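Local coordinates for protein PlaB phospholipase (Legionella pneumophila, PDB 6ZTI) that probably hydrolyses phospholipids as an alpha/beta-hydrolase virulence factor, binding NAD(H), which drives the tetramerization that controls its activity, at residues G58-F63 with D70-A75; F63-T68 with L141-L146; G135-Q140 with N209-E214; L163-L166 with D171-W174. All coordinates share one frame; numbering follows the deposited sequence.

Contact 1: residues G58-F63 with D70-A75; sequences GRYISF and DDIARA
Y60 and I72 make most of this small, mainly apolar contact. The CG2 methyl of I72 comes to 4.0 Å from CG of Y60, at the root of the ring, and approaches obliquely. CB of Y60 already points to the helix, and a chi1 of 66°, with the ring between backbone N and carbonyl carbon, brings CG and CD1 against I72. The CD1 methyl of I72 runs on past the ring and ends 3.9 Å from the carbonyl O of I61; the two methyls thus cover the last strand residue and the carbonyl that follows it.

Further out, I105 of helix 102-114 packs on both Y60 and I72, and V67 touches I72. The OH of Y60 is hydrogen-bonded to the backbone O of H22, and its ring stacks on that of H22. At the periphery D71 forms a salt bridge with R461 of a second subunit, and G58, R59 and Y60 continue the sheet with an antiparallel strand of that subunit. Within the chain, this is strand 55-60 at the edge of the parallel sheet packed against helix 69-89, the first half of a beta-alpha-beta crossover of the alpha/beta-hydrolase fold.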
# COMPACT_ATOMS: atom_id res chain seq x y z
N GLY B 58 -34.31 -17.21 11.07
CA GLY B 58 -32.94 -17.44 10.67
C GLY B 58 -31.98 -16.61 11.50
O GLY B 58 -32.31 -15.51 11.95
N ARG B 59 -30.80 -17.17 11.76
CA ARG B 59 -29.72 -16.42 12.39
C ARG B 59 -28.41 -16.87 11.76
O ARG B 59 -28.09 -18.06 11.74
CB ARG B 59 -29.70 -16.61 13.91
CG ARG B 59 -29.41 -18.02 14.41
CD ARG B 59 -29.58 -18.09 15.93
NE ARG B 59 -29.08 -19.35 16.47
CZ ARG B 59 -29.77 -20.49 16.46
NH1 ARG B 59 -31.00 -20.54 15.95
NH2 ARG B 59 -29.23 -21.59 16.97
N TYR B 60 -27.66 -15.91 11.20
CA TYR B 60 -26.37 -16.16 10.59
C TYR B 60 -25.37 -15.15 11.13
O TYR B 60 -25.73 -14.16 11.77
CB TYR B 60 -26.45 -16.11 9.05
CG TYR B 60 -26.77 -14.76 8.43
CD1 TYR B 60 -25.77 -13.83 8.17
CD2 TYR B 60 -28.08 -14.42 8.08
CE1 TYR B 60 -26.06 -12.61 7.60
CE2 TYR B 60 -28.37 -13.19 7.50
CZ TYR B 60 -27.36 -12.29 7.27
OH TYR B 60 -27.65 -11.07 6.70
N ILE B 61 -24.10 -15.43 10.87
CA ILE B 61 -22.99 -14.68 11.45
C ILE B 61 -22.51 -13.67 10.43
O ILE B 61 -21.94 -14.03 9.40
CB ILE B 61 -21.86 -15.61 11.89
CG1 ILE B 61 -22.39 -16.70 12.81
CG2 ILE B 61 -20.75 -14.80 12.56
CD1 ILE B 61 -23.00 -16.18 14.08
N SER B 62 -22.70 -12.39 10.75
CA SER B 62 -22.30 -11.29 9.89
C SER B 62 -21.12 -10.51 10.44
O SER B 62 -20.72 -9.51 9.85
CB SER B 62 -23.49 -10.34 9.68
OG SER B 62 -24.10 -10.06 10.93
N PHE B 63 -20.56 -10.94 11.57
CA PHE B 63 -19.50 -10.19 12.24
C PHE B 63 -18.20 -10.98 12.33
O PHE B 63 -17.37 -10.70 13.20
CB PHE B 63 -19.98 -9.77 13.63
CG PHE B 63 -20.68 -10.86 14.38
CD1 PHE B 63 -19.95 -11.83 15.04
CD2 PHE B 63 -22.07 -10.92 14.42
CE1 PHE B 63 -20.59 -12.86 15.73
CE2 PHE B 63 -22.71 -11.95 15.11
CZ PHE B 63 -21.97 -12.91 15.76
N ASP B 70 -20.67 -16.47 -0.01
CA ASP B 70 -20.68 -17.85 -0.46
C ASP B 70 -20.83 -18.82 0.71
O ASP B 70 -21.65 -19.75 0.66
CB ASP B 70 -19.40 -18.14 -1.22
CG ASP B 70 -19.27 -19.60 -1.62
OD1 ASP B 70 -20.08 -20.04 -2.47
OD2 ASP B 70 -18.37 -20.29 -1.10
N ASP B 71 -20.02 -18.64 1.76
CA ASP B 71 -20.12 -19.44 2.98
C ASP B 71 -21.53 -19.42 3.56
O ASP B 71 -22.07 -20.46 3.95
CB ASP B 71 -19.15 -18.93 4.05
CG ASP B 71 -17.67 -19.07 3.68
OD1 ASP B 71 -17.30 -19.80 2.72
OD2 ASP B 71 -16.86 -18.43 4.40
N ILE B 72 -22.12 -18.23 3.67
CA ILE B 72 -23.41 -18.11 4.34
C ILE B 72 -24.50 -18.78 3.52
O ILE B 72 -25.41 -19.39 4.08
CB ILE B 72 -23.73 -16.63 4.61
CG1 ILE B 72 -22.72 -16.03 5.59
CG2 ILE B 72 -25.14 -16.47 5.16
CD1 ILE B 72 -22.70 -14.51 5.60
N ALA B 73 -24.46 -18.63 2.20
CA ALA B 73 -25.46 -19.28 1.36
C ALA B 73 -25.32 -20.80 1.43
O ALA B 73 -26.32 -21.52 1.50
CB ALA B 73 -25.33 -18.78 -0.08
N ARG B 74 -24.08 -21.30 1.45
CA ARG B 74 -23.87 -22.73 1.66
C ARG B 74 -24.42 -23.18 3.01
O ARG B 74 -24.98 -24.27 3.14
CB ARG B 74 -22.38 -23.05 1.58
CG ARG B 74 -21.84 -23.42 0.22
CD ARG B 74 -20.33 -23.73 0.32
NE ARG B 74 -20.04 -25.04 0.90
CZ ARG B 74 -18.86 -25.41 1.40
NH1 ARG B 74 -17.85 -24.56 1.43
NH2 ARG B 74 -18.70 -26.64 1.89
N ALA B 75 -24.23 -22.35 4.05
CA ALA B 75 -24.68 -22.72 5.38
C ALA B 75 -26.20 -22.61 5.52
O ALA B 75 -26.80 -23.36 6.30
CB ALA B 75 -23.97 -21.86 6.43

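Contact 2: residues F63-T68 with L141-L146; sequences FDDTVT and LGKSRL. With SND (thionicotinamide-adenine-dinucleotide), chain H.
D65 and K143 are joined by a long, weak salt bridge, with K143 NZ 3.4 Å from D65 OD1. The two side chains reach toward each other head-on, and K143 lays its CD and CE methylenes against the carboxylate before the chain bends at its last torsion (chi4 65°). Each polar end has a stronger partner outside the pair: D65 OD1 takes the backbone N of K160, and K143 NZ bonds to the carbonyl O of P158.

R145, on the same short helix, binds the dinucleotide much more firmly. Its NH1 donates to O2N of the thio-NAD at 2.8 Å and its NH2 to O1N, also at 2.8 Å, with N-H...O angles of 173° and 168°. This fork holds the nicotinamide-side phosphate at the guanidinium edge, while O2B of the adenosine ribose lies 2.9 Å above one face and CD2 of L141 packs over the opposite face. R381 of a third subunit packs beside R145 and also bonds to the ligand.

The D65 side is held by the turn D64-V67, of type I, in which D64 OD1 accepts from T66 N at 2.6 Å and from T66 OG1 at 2.7 Å. The first bond makes an Asx turn, and the hydroxyl comes from above the carboxylate plane. D64 OD2 meets L428 N of a second subunit.

The D65-K143 pair can add only modestly to holding loop and helix together, whereas the nearly straight arginine-phosphate bonds would be expected to offset the phosphate charge where the ligand lies between subunits.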
# COMPACT_ATOMS: atom_id res chain seq x y z
N PHE B 63 -20.56 -10.94 11.57
CA PHE B 63 -19.50 -10.19 12.24
C PHE B 63 -18.20 -10.98 12.33
O PHE B 63 -17.37 -10.70 13.20
CB PHE B 63 -19.98 -9.77 13.63
CG PHE B 63 -20.68 -10.86 14.38
CD1 PHE B 63 -19.95 -11.83 15.04
CD2 PHE B 63 -22.07 -10.92 14.42
CE1 PHE B 63 -20.59 -12.86 15.73
CE2 PHE B 63 -22.71 -11.95 15.11
CZ PHE B 63 -21.97 -12.91 15.76
N ASP B 64 -17.99 -11.94 11.44
CA ASP B 64 -16.75 -12.72 11.37
C ASP B 64 -16.03 -12.36 10.08
O ASP B 64 -16.57 -12.55 8.99
CB ASP B 64 -17.05 -14.22 11.41
CG ASP B 64 -15.80 -15.08 11.33
OD1 ASP B 64 -14.84 -14.71 10.61
OD2 ASP B 64 -15.77 -16.13 11.99
N ASP B 65 -14.79 -11.87 10.20
CA ASP B 65 -14.06 -11.39 9.03
C ASP B 65 -13.70 -12.49 8.04
O ASP B 65 -13.34 -12.17 6.90
CB ASP B 65 -12.79 -10.67 9.47
CG ASP B 65 -13.06 -9.26 9.98
OD1 ASP B 65 -14.07 -8.65 9.57
OD2 ASP B 65 -12.25 -8.77 10.79
N THR B 66 -13.78 -13.76 8.41
CA THR B 66 -13.43 -14.84 7.49
C THR B 66 -14.63 -15.38 6.72
O THR B 66 -14.44 -16.07 5.70
CB THR B 66 -12.76 -15.99 8.24
OG1 THR B 66 -13.71 -16.64 9.10
CG2 THR B 66 -11.61 -15.47 9.09
N VAL B 67 -15.85 -15.07 7.14
CA VAL B 67 -17.06 -15.64 6.55
C VAL B 67 -17.44 -14.84 5.31
O VAL B 67 -17.45 -13.60 5.34
CB VAL B 67 -18.20 -15.68 7.58
CG1 VAL B 67 -19.50 -16.15 6.94
CG2 VAL B 67 -17.80 -16.57 8.75
N THR B 68 -17.74 -15.54 4.22
CA THR B 68 -18.11 -14.94 2.96
C THR B 68 -19.60 -15.16 2.67
O THR B 68 -20.27 -16.00 3.28
CB THR B 68 -17.28 -15.51 1.81
OG1 THR B 68 -17.69 -16.86 1.55
CG2 THR B 68 -15.77 -15.49 2.14
N LEU B 141 -16.86 2.63 3.41
CA LEU B 141 -16.40 3.22 4.66
C LEU B 141 -15.76 2.20 5.59
O LEU B 141 -15.14 2.58 6.59
CB LEU B 141 -17.56 3.90 5.38
CG LEU B 141 -18.32 4.94 4.56
CD1 LEU B 141 -19.32 5.66 5.45
CD2 LEU B 141 -17.37 5.96 3.90
N GLY B 142 -15.89 0.90 5.29
CA GLY B 142 -15.07 -0.13 5.91
C GLY B 142 -15.46 -0.46 7.34
O GLY B 142 -16.34 0.17 7.95
N LYS B 143 -14.74 -1.43 7.90
CA LYS B 143 -15.13 -2.05 9.17
C LYS B 143 -15.08 -1.07 10.34
O LYS B 143 -16.05 -0.93 11.09
CB LYS B 143 -14.23 -3.27 9.43
CG LYS B 143 -14.67 -4.15 10.59
CD LYS B 143 -13.87 -5.45 10.64
CE LYS B 143 -14.22 -6.26 11.88
NZ LYS B 143 -15.63 -6.75 11.85
N SER B 144 -13.94 -0.41 10.53
CA SER B 144 -13.78 0.45 11.70
C SER B 144 -14.85 1.54 11.73
O SER B 144 -15.61 1.65 12.70
CB SER B 144 -12.38 1.08 11.71
OG SER B 144 -12.46 2.44 12.11
N ARG B 145 -14.91 2.37 10.69
CA ARG B 145 -15.88 3.46 10.67
C ARG B 145 -17.31 2.96 10.82
O ARG B 145 -18.14 3.61 11.48
CB ARG B 145 -15.74 4.28 9.38
CG ARG B 145 -14.47 5.09 9.31
CD ARG B 145 -14.17 5.57 7.91
NE ARG B 145 -15.02 6.68 7.51
CZ ARG B 145 -14.91 7.32 6.35
NH1 ARG B 145 -13.98 6.93 5.47
NH2 ARG B 145 -15.71 8.34 6.05
N LEU B 146 -17.64 1.83 10.19
CA LEU B 146 -19.03 1.37 10.18
C LEU B 146 -19.49 0.95 11.57
O LEU B 146 -20.64 1.21 11.95
CB LEU B 146 -19.20 0.23 9.18
CG LEU B 146 -19.24 0.66 7.71
CD1 LEU B 146 -19.26 -0.55 6.79
CD2 LEU B 146 -20.46 1.53 7.43
PA SND H . -13.77 11.86 1.97
O1A SND H . -13.00 12.31 0.77
O2A SND H . -15.01 12.62 2.35
O5B SND H . -12.87 11.82 3.31
C5B SND H . -11.52 11.37 3.20
C4B SND H . -11.07 10.95 4.58
O4B SND H . -11.22 12.05 5.50
C3B SND H . -11.85 9.77 5.17
O3B SND H . -10.95 8.91 5.85
C2B SND H . -12.81 10.46 6.14
O2B SND H . -13.21 9.61 7.20
C1B SND H . -11.92 11.60 6.64
N9A SND H . -12.66 12.72 7.20
C8A SND H . -13.37 13.67 6.51
N7A SND H . -14.03 14.51 7.26
C5A SND H . -13.75 14.08 8.55
C6A SND H . -14.20 14.50 9.81
N6A SND H . -15.00 15.56 9.99
N1A SND H . -13.77 13.82 10.90
C2A SND H . -12.92 12.80 10.72
N3A SND H . -12.42 12.32 9.58
C4A SND H . -12.89 12.99 8.53
O3 SND H . -14.18 10.34 1.76
PN SND H . -14.91 9.24 2.66
O1N SND H . -15.64 9.96 3.74
O2N SND H . -13.92 8.21 3.01
O5D SND H . -15.95 8.65 1.59
C5D SND H . -15.57 7.53 0.75
C4D SND H . -16.13 7.71 -0.64
O4D SND H . -17.56 7.95 -0.58
C3D SND H . -15.57 8.87 -1.46
O3D SND H . -15.62 8.52 -2.84
C2D SND H . -16.55 10.00 -1.11
O2D SND H . -16.58 11.05 -2.07
C1D SND H . -17.85 9.22 -1.11
N1N SND H . -18.86 9.90 -0.18
C2N SND H . -18.76 9.60 1.13
C3N SND H . -19.69 10.09 2.02
C7N SND H . -19.66 9.64 3.44
S7N SND H . -21.06 9.24 4.24
N7N SND H . -18.48 9.55 4.02
C4N SND H . -20.71 10.90 1.55
C5N SND H . -20.78 11.22 0.21
C6N SND H . -19.84 10.70 -0.65

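Contact 3: residues G135-Q140 with N209-E214; sequences GSALAQ and NSYTGE. With SND (thionicotinamide-adenine-dinucleotide), chain H.
The hydroxyl of Y211, whose ring packs against A137, is gripped by two groups, OD2 of D380 and NE2 of Q382. The same Q382 amide also bonds to the carbonyl O of A137, so one side chain ties both segments together at the far end of the ring. The ring itself is sandwiched. CB of A137 stands 3.6 Å from its centroid, only 6° off the normal, in a CH-pi contact centred on one face. Over the opposite face lies the thionicotinamide ring, with C3N of the thio-NAD 3.5 Å above the tyrosine plane and offset toward the rim.

These two loops, which follow strands 123-129 and 191-197 of the alpha/beta-hydrolase sheet, thereby form one wall of the dinucleotide pocket. N209 supplies its polar part: OD1 accepts from N7N of the ligand at 3.1 Å in a nearly straight bond (177°), and it also receives NH2 of R145.

L138 adds the apolar flank. Its CG lies anti to the carbonyl carbon (chi1 -72°), and this carries CD2 to 3.5 Å from CB of Y211, the two side chains running antiparallel alongside each other. The same methyl reaches CG2 of T212, 4.1 Å away. On the L138 side the backbone is set by an ST turn, L138 N donating to S136 OG at 3.1 Å. On the other side, T212 OG1 and T212 N grip the O of N209 from the two sides of its carbonyl plane, at 2.8 Å and 3.1 Å. T212 OG1 bonds in addition to the backbone N of D206.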
# COMPACT_ATOMS: atom_id res chain seq x y z
N GLY B 135 -25.70 -3.29 -3.79
CA GLY B 135 -24.68 -2.81 -2.87
C GLY B 135 -25.17 -1.67 -1.99
O GLY B 135 -26.28 -1.16 -2.12
N SER B 136 -24.28 -1.27 -1.08
CA SER B 136 -24.50 -0.16 -0.16
C SER B 136 -23.31 0.78 -0.22
O SER B 136 -22.17 0.35 -0.10
CB SER B 136 -24.66 -0.65 1.29
OG SER B 136 -24.56 0.44 2.20
N ALA B 137 -23.59 2.07 -0.40
CA ALA B 137 -22.52 3.06 -0.45
C ALA B 137 -21.71 3.08 0.84
O ALA B 137 -20.54 3.47 0.83
CB ALA B 137 -23.11 4.45 -0.71
N LEU B 138 -22.31 2.63 1.95
CA LEU B 138 -21.64 2.66 3.24
C LEU B 138 -20.54 1.61 3.36
O LEU B 138 -19.65 1.77 4.20
CB LEU B 138 -22.66 2.45 4.35
CG LEU B 138 -23.65 3.56 4.69
CD1 LEU B 138 -24.62 3.08 5.74
CD2 LEU B 138 -22.91 4.77 5.18
N ALA B 139 -20.59 0.55 2.54
CA ALA B 139 -19.66 -0.56 2.73
C ALA B 139 -18.22 -0.12 2.55
O ALA B 139 -17.33 -0.60 3.26
CB ALA B 139 -19.99 -1.69 1.74
N GLN B 140 -17.97 0.79 1.62
CA GLN B 140 -16.61 1.25 1.39
C GLN B 140 -16.03 1.93 2.63
O GLN B 140 -14.84 1.79 2.91
CB GLN B 140 -16.56 2.18 0.18
CG GLN B 140 -15.16 2.61 -0.18
CD GLN B 140 -15.07 3.25 -1.55
OE1 GLN B 140 -15.02 4.47 -1.67
NE2 GLN B 140 -15.04 2.43 -2.59
N ASN B 209 -20.58 11.27 8.18
CA ASN B 209 -20.85 10.34 7.09
C ASN B 209 -22.26 10.55 6.56
O ASN B 209 -23.19 9.82 6.93
CB ASN B 209 -20.62 8.91 7.54
CG ASN B 209 -19.16 8.65 7.84
OD1 ASN B 209 -18.34 8.62 6.93
ND2 ASN B 209 -18.81 8.52 9.11
N SER B 210 -22.38 11.45 5.59
CA SER B 210 -23.66 11.93 5.10
C SER B 210 -24.42 10.89 4.29
O SER B 210 -25.62 11.08 4.05
CB SER B 210 -23.45 13.21 4.29
OG SER B 210 -22.67 12.96 3.13
N TYR B 211 -23.78 9.79 3.86
CA TYR B 211 -24.53 8.68 3.29
C TYR B 211 -25.67 8.25 4.21
O TYR B 211 -26.71 7.77 3.74
CB TYR B 211 -23.62 7.49 3.02
CG TYR B 211 -22.77 7.55 1.76
CD1 TYR B 211 -23.25 8.10 0.59
CD2 TYR B 211 -21.49 7.02 1.76
CE1 TYR B 211 -22.46 8.13 -0.56
CE2 TYR B 211 -20.70 7.05 0.64
CZ TYR B 211 -21.17 7.59 -0.51
OH TYR B 211 -20.35 7.59 -1.61
N THR B 212 -25.51 8.43 5.52
CA THR B 212 -26.56 8.01 6.45
C THR B 212 -27.82 8.86 6.35
O THR B 212 -28.80 8.55 7.02
CB THR B 212 -26.03 8.03 7.87
OG1 THR B 212 -25.58 9.35 8.21
CG2 THR B 212 -24.86 7.06 8.00
N GLY B 213 -27.81 9.93 5.55
CA GLY B 213 -29.01 10.71 5.27
C GLY B 213 -29.25 10.96 3.78
O GLY B 213 -30.01 11.86 3.42
N GLU B 214 -28.64 10.15 2.92
CA GLU B 214 -28.64 10.43 1.48
C GLU B 214 -30.05 10.37 0.91
O GLU B 214 -30.78 9.40 1.13
CB GLU B 214 -27.75 9.43 0.76
CG GLU B 214 -27.60 9.64 -0.71
CD GLU B 214 -26.74 8.56 -1.32
OE1 GLU B 214 -27.05 7.36 -1.11
OE2 GLU B 214 -25.72 8.91 -1.96
PA SND H . -13.77 11.86 1.97
O1A SND H . -13.00 12.31 0.77
O2A SND H . -15.01 12.62 2.35
O5B SND H . -12.87 11.82 3.31
C5B SND H . -11.52 11.37 3.20
C4B SND H . -11.07 10.95 4.58
O4B SND H . -11.22 12.05 5.50
C3B SND H . -11.85 9.77 5.17
O3B SND H . -10.95 8.91 5.85
C2B SND H . -12.81 10.46 6.14
O2B SND H . -13.21 9.61 7.20
C1B SND H . -11.92 11.60 6.64
N9A SND H . -12.66 12.72 7.20
C8A SND H . -13.37 13.67 6.51
N7A SND H . -14.03 14.51 7.26
C5A SND H . -13.75 14.08 8.55
C6A SND H . -14.20 14.50 9.81
N6A SND H . -15.00 15.56 9.99
N1A SND H . -13.77 13.82 10.90
C2A SND H . -12.92 12.80 10.72
N3A SND H . -12.42 12.32 9.58
C4A SND H . -12.89 12.99 8.53
O3 SND H . -14.18 10.34 1.76
PN SND H . -14.91 9.24 2.66
O1N SND H . -15.64 9.96 3.74
O2N SND H . -13.92 8.21 3.01
O5D SND H . -15.95 8.65 1.59
C5D SND H . -15.57 7.53 0.75
C4D SND H . -16.13 7.71 -0.64
O4D SND H . -17.56 7.95 -0.58
C3D SND H . -15.57 8.87 -1.46
O3D SND H . -15.62 8.52 -2.84
C2D SND H . -16.55 10.00 -1.11
O2D SND H . -16.58 11.05 -2.07
C1D SND H . -17.85 9.22 -1.11
N1N SND H . -18.86 9.90 -0.18
C2N SND H . -18.76 9.60 1.13
C3N SND H . -19.69 10.09 2.02
C7N SND H . -19.66 9.64 3.44
S7N SND H . -21.06 9.24 4.24
N7N SND H . -18.48 9.55 4.02
C4N SND H . -20.71 10.90 1.55
C5N SND H . -20.78 11.22 0.21
C6N SND H . -19.84 10.70 -0.65

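Contact 4: residues L163-L166 with D171-W174; sequences LDWL and DMSW
Helices 160-166 and 171-180 are separated by a four-residue connection, and within segments 163-166 and 171-174 the nearest CA atoms are those of W165 and M172, 5.7 Å apart. They make a compact helix-loop-helix unit in the stretch of chain between strands 123-129 and 191-197 of the parallel sheet. At the end of the connection, just before the second helix, S170 OG bonds to both the carbonyl O of D164 and the backbone N of M172.

The indole of W165 is the platform for the second helix. CB of S173 sits over its six-membered ring, 3.6 Å from the centroid and 11° off the normal, a CH-pi contact on one face. At the pyrrole end M172 takes over: its CB comes to 3.5 Å from CD1 of W165, and its sulfur lies obliquely, SD being 5.2 Å from the centroid of the five-membered ring and 70° off the normal, a Met-aromatic contact. A bend at the last torsion of M172 (chi3 -70°) then folds CE back over the first helix, where it rests on the backbone between D164 and W165 and on CB of D164. The carboxylate of D164 points elsewhere, to K160 and N386.

On the far side of the second helix, W174 packs on strands 340-349 and 452-463. Two waters bridge the segments. One donates to W165 O at 2.8 Å and accepts from S173 OG at 2.8 Å; the other accepts from W165 NE1 at 2.9 Å and donates to M172 O at 3.0 Å.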
# COMPACT_ATOMS: atom_id res chain seq x y z
N LEU B 163 -18.38 -7.09 3.50
CA LEU B 163 -18.25 -5.72 3.01
C LEU B 163 -17.69 -5.67 1.60
O LEU B 163 -18.07 -4.80 0.81
CB LEU B 163 -17.37 -4.90 3.95
CG LEU B 163 -17.92 -4.66 5.36
CD1 LEU B 163 -16.94 -3.83 6.17
CD2 LEU B 163 -19.26 -3.96 5.30
N ASP B 164 -16.78 -6.59 1.26
CA ASP B 164 -16.30 -6.65 -0.12
C ASP B 164 -17.43 -6.96 -1.09
O ASP B 164 -17.40 -6.49 -2.24
CB ASP B 164 -15.19 -7.69 -0.24
CG ASP B 164 -13.91 -7.28 0.45
OD1 ASP B 164 -13.61 -6.07 0.51
OD2 ASP B 164 -13.20 -8.18 0.93
N TRP B 165 -18.41 -7.75 -0.66
CA TRP B 165 -19.58 -8.02 -1.50
C TRP B 165 -20.47 -6.79 -1.60
O TRP B 165 -20.90 -6.40 -2.69
CB TRP B 165 -20.38 -9.22 -0.95
CG TRP B 165 -21.35 -9.85 -1.94
CD1 TRP B 165 -21.19 -11.03 -2.62
CD2 TRP B 165 -22.62 -9.33 -2.37
NE1 TRP B 165 -22.26 -11.27 -3.43
CE2 TRP B 165 -23.16 -10.25 -3.30
CE3 TRP B 165 -23.36 -8.19 -2.06
CZ2 TRP B 165 -24.38 -10.05 -3.93
CZ3 TRP B 165 -24.58 -7.99 -2.69
CH2 TRP B 165 -25.08 -8.92 -3.61
N LEU B 166 -20.75 -6.16 -0.47
CA LEU B 166 -21.70 -5.05 -0.46
C LEU B 166 -21.15 -3.79 -1.12
O LEU B 166 -21.94 -2.91 -1.48
CB LEU B 166 -22.10 -4.75 0.98
CG LEU B 166 -23.03 -5.80 1.60
CD1 LEU B 166 -23.00 -5.70 3.12
CD2 LEU B 166 -24.47 -5.61 1.09
N ASP B 171 -17.06 -6.91 -7.66
CA ASP B 171 -17.05 -7.97 -8.66
C ASP B 171 -18.00 -9.10 -8.28
O ASP B 171 -18.58 -9.75 -9.16
CB ASP B 171 -15.63 -8.51 -8.85
CG ASP B 171 -14.73 -7.54 -9.62
OD1 ASP B 171 -15.22 -6.85 -10.55
OD2 ASP B 171 -13.52 -7.46 -9.31
N MET B 172 -18.21 -9.34 -6.98
CA MET B 172 -19.04 -10.47 -6.58
C MET B 172 -20.52 -10.19 -6.85
O MET B 172 -21.23 -11.04 -7.41
CB MET B 172 -18.80 -10.81 -5.12
CG MET B 172 -17.51 -11.55 -4.91
SD MET B 172 -17.18 -11.92 -3.19
CE MET B 172 -16.82 -10.28 -2.58
N SER B 173 -21.01 -9.00 -6.47
CA SER B 173 -22.41 -8.70 -6.74
C SER B 173 -22.67 -8.57 -8.25
O SER B 173 -23.74 -8.97 -8.73
CB SER B 173 -22.83 -7.44 -6.00
OG SER B 173 -22.20 -6.30 -6.53
N TRP B 174 -21.71 -8.03 -9.01
CA TRP B 174 -21.86 -8.00 -10.46
C TRP B 174 -22.10 -9.40 -11.01
O TRP B 174 -23.00 -9.62 -11.83
CB TRP B 174 -20.62 -7.39 -11.11
CG TRP B 174 -20.72 -7.22 -12.63
CD1 TRP B 174 -20.59 -8.20 -13.57
CD2 TRP B 174 -20.96 -6.00 -13.34
NE1 TRP B 174 -20.75 -7.66 -14.83
CE2 TRP B 174 -20.97 -6.32 -14.71
CE3 TRP B 174 -21.16 -4.68 -12.95
CZ2 TRP B 174 -21.18 -5.36 -15.69
CZ3 TRP B 174 -21.37 -3.73 -13.92
CH2 TRP B 174 -21.37 -4.08 -15.28
O HOH W 1 -22.18 -4.57 -4.39
O HOH W 2 -21.91 -13.28 -5.51

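Contact 1 is buried and mainly apolar, whereas contact 2 lies at the surface and relies on charge; contacts 3 and 4 are partly buried and use an aromatic face as their platform. Contacts 1 and 2 share F63 and both border the second subunit, the loop of contact 2 packing directly on the helix of contact 1. Contacts 2 and 3 grip the same dinucleotide and meet through the R145-N209 pair. Contact 4 touches no other chain, yet it adjoins both: L163 packs on helix 142-146, and L166 O meets S136 N of contact 3. Ligand binding is confined to contacts 2 and 3, while contacts 1 and 4 pack helices away from the annotated sites.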